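One contact in two related proteins. Structure 1 is 4-hydroxy-tetrahydrodipicolinate synthase from Methylacidiphilum fumariolicum, which probably catalyses the condensation of pyruvate with aspartate semialdehyde to 4-hydroxy-tetrahydrodipicolinate, a step of lysine biosynthesis: PDB 6T3T (chain A, 2.10 Å), residues Thr6-Ile11 and Asn34-Ile39. Structure 2 is dihydrodipicolinate synthase from Methanocaldococcus jannaschii: PDB 2YXG (chain B, 2.20 Å), residues Val5-Ile10 and Asn33-Ile38. One frame, after least-squares fit of the local backbone (RMSD 0.36 Å); residues are numbered along the deposited sequences.

Structure 1 (6T3T); sequences TYTAII and NRIDGI.
The first beta-alpha-beta crossover of the TIM barrel joins strands 5-9 and 38-40, parallel neighbours linked through helix 21-32, and Thr6 meets Asp37 just before strand 38-40 begins. Asp37 grips Thr6 twice: its backbone N gives a hydrogen bond to Thr6 O, and its OD2 accepts from Thr6 N at 2.9 Å through the anti lone pair (162° at the hydrogen). With CG beside its own backbone N (chi1 -64°), the side chain brings OD2 to Thr6 N, alongside the backbone bond. The Tyr7 ring lies against the backbone of Gly38, CD2 standing 3.5 Å from Gly38 CA, where a CB would clash; Asp37 CB meets ring atom CE1 at 4.0 Å. Further along, Thr8 N bonds Gly38 O at 3.0 Å. Thr8 OG1 touches Ile36 CG2 (3.5 Å) and hydrogen-bonds Gln31 and Ser208. Ile36 CD1 also approaches Thr6 CG2 at 4.0 Å. Ile10 CG2 packs on Ile39 CG2 at 3.8 Å. Tyr7 borders Val204, predicted to bind pyruvate.

Structure 2 (2YXG); sequences VYPAII and NGVSGI.
In the first beta-alpha-beta crossover of this barrel, Val5 meets Ser36 just before the second strand begins. Ser36 N gives a hydrogen bond to Val5 O at 2.9 Å. With OG beside its own backbone N (chi1 -63°), the hydroxyl bonds Lys3 O, and water 1 links Ser36 OG to Val5 N, accepting from the latter at 3.1 Å. The Tyr6 ring lies against the backbone of Gly37, CD1 standing 3.4 Å from Gly37 CA, where a CB would clash; Ser36 CB meets ring atom CE1 at 3.9 Å. Further along, Pro7 carries no N-H, and its CD comes to 3.0 Å from Gly37 O. Pro7 CG touches Val35 CG1 at 3.7 Å, an apolar contact between buried side chains. Val35 CG1 also approaches Val5 CG1 at 4.4 Å. Ile9 CG2 packs on Ile38 CG2 at 3.9 Å. Tyr6 borders Ile201, predicted to bind pyruvate.

Comparison
A side-chain bond between the segments is found with Asp37(A) and not with Ser36(B). Asp37(A) OD2 takes the N-H of Thr6(A) at 2.9 Å, whereas Ser36(B) OG and Val5(B) N are 3.7 Å apart, too far for a bond. Both side chains leave the backbone alike (chi1 -64° against -63°), and OG of Ser36(B) falls 0.7 Å apart from CG of Asp37(A), so the shorter side chain ends where the carboxylate only begins. Water 1 stands 1.6 Å apart from the place of OD2 after superposition and accepts from Val5(B) N instead. The bond from Asp37(A) N to Thr6(A) O persists as Ser36(B) N to Val5(B) O.

At Thr8(A) against Pro7(B), CG of the proline falls 0.7 Å apart from OG1 of the threonine, setting a carbon where the hydroxyl bonds Gln31(A). CD of Pro7(B), without counterpart, closes onto the backbone N, which has no hydrogen to offer Gly37(B) O as Thr8(A) N does Gly38(A) O. Facing it, CG1 of Ile36(A) and CG1 of Val35(B) lie 0.8 Å apart, while the other branch of each has no counterpart; both residues touch this position. OG1 of Thr6(A) and CG2 of Val5(B) lie 0.5 Å apart. The exposed side chain of Arg35(A) has no counterpart at Gly34(B), though phi is positive at both. Finally, the models of Ile39(A) and Ile38(B) differ at chi2, with CD1 atoms 1.5 Å apart.

Structure 1 (6T3T)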
# COMPACT_ATOMS: atom_id res chain seq x y z
N THR A 6 -14.82 -23.27 16.06
CA THR A 6 -15.29 -22.76 14.78
C THR A 6 -16.68 -22.17 14.93
O THR A 6 -17.62 -22.87 15.34
CB THR A 6 -15.30 -23.86 13.72
OG1 THR A 6 -14.01 -24.45 13.66
CG2 THR A 6 -15.69 -23.26 12.35
N TYR A 7 -16.80 -20.90 14.55
CA TYR A 7 -18.04 -20.14 14.55
C TYR A 7 -18.36 -19.73 13.12
O TYR A 7 -17.50 -19.22 12.41
CB TYR A 7 -17.87 -18.89 15.43
CG TYR A 7 -17.80 -19.20 16.92
CD1 TYR A 7 -16.68 -19.81 17.49
CD2 TYR A 7 -18.87 -18.90 17.75
CE1 TYR A 7 -16.66 -20.14 18.85
CE2 TYR A 7 -18.84 -19.21 19.10
CZ TYR A 7 -17.74 -19.82 19.64
OH TYR A 7 -17.74 -20.09 20.99
N THR A 8 -19.59 -19.93 12.69
CA THR A 8 -19.95 -19.68 11.30
C THR A 8 -20.61 -18.32 11.18
O THR A 8 -21.64 -18.08 11.81
CB THR A 8 -20.87 -20.81 10.81
OG1 THR A 8 -20.19 -22.06 10.95
CG2 THR A 8 -21.33 -20.60 9.33
N ALA A 9 -20.00 -17.40 10.42
CA ALA A 9 -20.67 -16.16 10.02
C ALA A 9 -21.67 -16.53 8.93
O ALA A 9 -21.29 -16.78 7.78
CB ALA A 9 -19.66 -15.12 9.54
N ILE A 10 -22.94 -16.65 9.30
CA ILE A 10 -23.95 -17.17 8.38
C ILE A 10 -24.41 -16.08 7.43
O ILE A 10 -24.49 -14.90 7.79
CB ILE A 10 -25.15 -17.75 9.15
CG1 ILE A 10 -25.71 -16.70 10.13
CG2 ILE A 10 -24.76 -18.99 9.86
CD1 ILE A 10 -27.15 -16.97 10.45
N ILE A 11 -24.73 -16.50 6.20
CA ILE A 11 -25.49 -15.64 5.28
C ILE A 11 -26.86 -15.31 5.91
O ILE A 11 -27.36 -16.02 6.78
CB ILE A 11 -25.68 -16.34 3.92
CG1 ILE A 11 -26.38 -17.69 4.11
CG2 ILE A 11 -24.34 -16.60 3.22
CD1 ILE A 11 -27.16 -18.16 2.88
N ASN A 34 -22.89 -30.59 12.54
CA ASN A 34 -21.57 -30.79 11.98
C ASN A 34 -20.50 -30.11 12.82
O ASN A 34 -19.53 -29.56 12.29
CB ASN A 34 -21.56 -30.33 10.53
CG ASN A 34 -22.15 -31.38 9.62
OD1 ASN A 34 -21.59 -32.46 9.49
ND2 ASN A 34 -23.31 -31.10 9.06
N ARG A 35 -20.66 -30.16 14.14
CA ARG A 35 -19.60 -29.87 15.10
C ARG A 35 -19.17 -28.40 15.07
O ARG A 35 -17.99 -28.08 15.27
CB ARG A 35 -18.41 -30.82 14.88
CG ARG A 35 -18.88 -32.29 14.88
CD ARG A 35 -17.77 -33.27 15.19
NE ARG A 35 -17.08 -32.95 16.44
CZ ARG A 35 -16.00 -33.58 16.88
NH1 ARG A 35 -15.47 -34.59 16.18
NH2 ARG A 35 -15.44 -33.21 18.03
N ILE A 36 -20.10 -27.51 14.81
CA ILE A 36 -19.84 -26.08 14.85
C ILE A 36 -20.08 -25.57 16.27
O ILE A 36 -21.08 -25.94 16.92
CB ILE A 36 -20.72 -25.38 13.80
CG1 ILE A 36 -20.35 -25.96 12.44
CG2 ILE A 36 -20.58 -23.87 13.87
CD1 ILE A 36 -19.02 -25.41 11.90
N ASP A 37 -19.16 -24.75 16.76
CA ASP A 37 -19.26 -24.31 18.15
C ASP A 37 -20.23 -23.17 18.34
O ASP A 37 -20.75 -23.00 19.45
CB ASP A 37 -17.89 -23.93 18.67
CG ASP A 37 -16.96 -25.12 18.70
OD1 ASP A 37 -17.22 -26.03 19.50
OD2 ASP A 37 -16.04 -25.20 17.84
N GLY A 38 -20.49 -22.39 17.30
CA GLY A 38 -21.39 -21.26 17.47
C GLY A 38 -21.64 -20.57 16.15
O GLY A 38 -21.06 -20.91 15.12
N ILE A 39 -22.52 -19.57 16.21
CA ILE A 39 -23.03 -18.87 15.04
C ILE A 39 -22.82 -17.37 15.23
O ILE A 39 -23.03 -16.84 16.33
CB ILE A 39 -24.53 -19.18 14.83
CG1 ILE A 39 -24.77 -20.70 14.73
CG2 ILE A 39 -25.09 -18.45 13.59
CD1 ILE A 39 -24.25 -21.34 13.45

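Structure 2 (2YXG)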
# COMPACT_ATOMS: atom_id res chain seq x y z
N VAL B 5 -14.80 -23.26 15.90
CA VAL B 5 -15.27 -22.68 14.64
C VAL B 5 -16.65 -22.07 14.77
O VAL B 5 -17.58 -22.78 15.23
CB VAL B 5 -15.36 -23.77 13.53
CG1 VAL B 5 -16.11 -23.26 12.31
CG2 VAL B 5 -13.96 -24.27 13.20
N TYR B 6 -16.77 -20.79 14.38
CA TYR B 6 -18.07 -20.04 14.39
C TYR B 6 -18.40 -19.48 13.02
O TYR B 6 -17.85 -18.45 12.62
CB TYR B 6 -18.07 -18.87 15.39
CG TYR B 6 -17.72 -19.27 16.81
CD1 TYR B 6 -18.72 -19.38 17.77
CD2 TYR B 6 -16.37 -19.49 17.20
CE1 TYR B 6 -18.40 -19.74 19.10
CE2 TYR B 6 -16.04 -19.83 18.52
CZ TYR B 6 -17.06 -19.97 19.46
OH TYR B 6 -16.76 -20.32 20.77
N PRO B 7 -19.27 -20.15 12.27
CA PRO B 7 -19.47 -19.58 10.95
C PRO B 7 -20.24 -18.30 10.99
O PRO B 7 -21.14 -18.16 11.84
CB PRO B 7 -20.30 -20.64 10.19
CG PRO B 7 -20.71 -21.67 11.30
CD PRO B 7 -19.99 -21.41 12.53
N ALA B 8 -19.87 -17.38 10.09
CA ALA B 8 -20.59 -16.13 9.93
C ALA B 8 -21.65 -16.44 8.91
O ALA B 8 -21.36 -16.61 7.70
CB ALA B 8 -19.64 -14.99 9.48
N ILE B 9 -22.87 -16.64 9.40
CA ILE B 9 -23.90 -17.17 8.54
C ILE B 9 -24.43 -16.14 7.58
O ILE B 9 -24.49 -14.92 7.90
CB ILE B 9 -25.08 -17.82 9.28
CG1 ILE B 9 -25.77 -16.82 10.22
CG2 ILE B 9 -24.59 -19.15 9.94
CD1 ILE B 9 -27.24 -17.18 10.55
N ILE B 10 -24.76 -16.61 6.37
CA ILE B 10 -25.45 -15.76 5.46
C ILE B 10 -26.88 -15.54 5.92
O ILE B 10 -27.43 -16.32 6.72
CB ILE B 10 -25.44 -16.32 4.04
CG1 ILE B 10 -26.25 -17.65 3.99
CG2 ILE B 10 -23.99 -16.45 3.57
CD1 ILE B 10 -27.03 -17.85 2.71
N ASN B 33 -23.01 -30.44 12.10
CA ASN B 33 -21.64 -30.66 11.68
C ASN B 33 -20.59 -30.21 12.68
O ASN B 33 -19.39 -30.17 12.35
CB ASN B 33 -21.45 -30.14 10.26
CG ASN B 33 -22.11 -31.07 9.24
OD1 ASN B 33 -23.22 -30.81 8.73
ND2 ASN B 33 -21.47 -32.19 9.02
N GLY B 34 -21.03 -29.88 13.90
CA GLY B 34 -20.07 -29.73 14.99
C GLY B 34 -19.50 -28.35 15.23
O GLY B 34 -18.59 -28.22 16.04
N VAL B 35 -20.07 -27.32 14.61
CA VAL B 35 -19.66 -25.94 14.89
C VAL B 35 -19.80 -25.57 16.40
O VAL B 35 -20.64 -26.13 17.11
CB VAL B 35 -20.36 -24.87 13.94
CG1 VAL B 35 -20.09 -25.18 12.43
CG2 VAL B 35 -21.85 -24.69 14.21
N SER B 36 -18.97 -24.64 16.90
CA SER B 36 -19.10 -24.18 18.32
C SER B 36 -20.20 -23.14 18.56
O SER B 36 -20.70 -22.97 19.68
CB SER B 36 -17.80 -23.55 18.80
OG SER B 36 -16.78 -24.49 18.80
N GLY B 37 -20.54 -22.42 17.52
CA GLY B 37 -21.47 -21.32 17.64
C GLY B 37 -21.73 -20.70 16.27
O GLY B 37 -21.13 -21.09 15.25
N ILE B 38 -22.64 -19.72 16.28
CA ILE B 38 -23.10 -19.07 15.08
C ILE B 38 -23.01 -17.55 15.25
O ILE B 38 -23.42 -17.01 16.26
CB ILE B 38 -24.55 -19.55 14.76
CG1 ILE B 38 -24.48 -21.04 14.33
CG2 ILE B 38 -25.23 -18.65 13.73
CD1 ILE B 38 -25.69 -21.59 13.58
O HOH W 1 -15.92 -26.11 16.48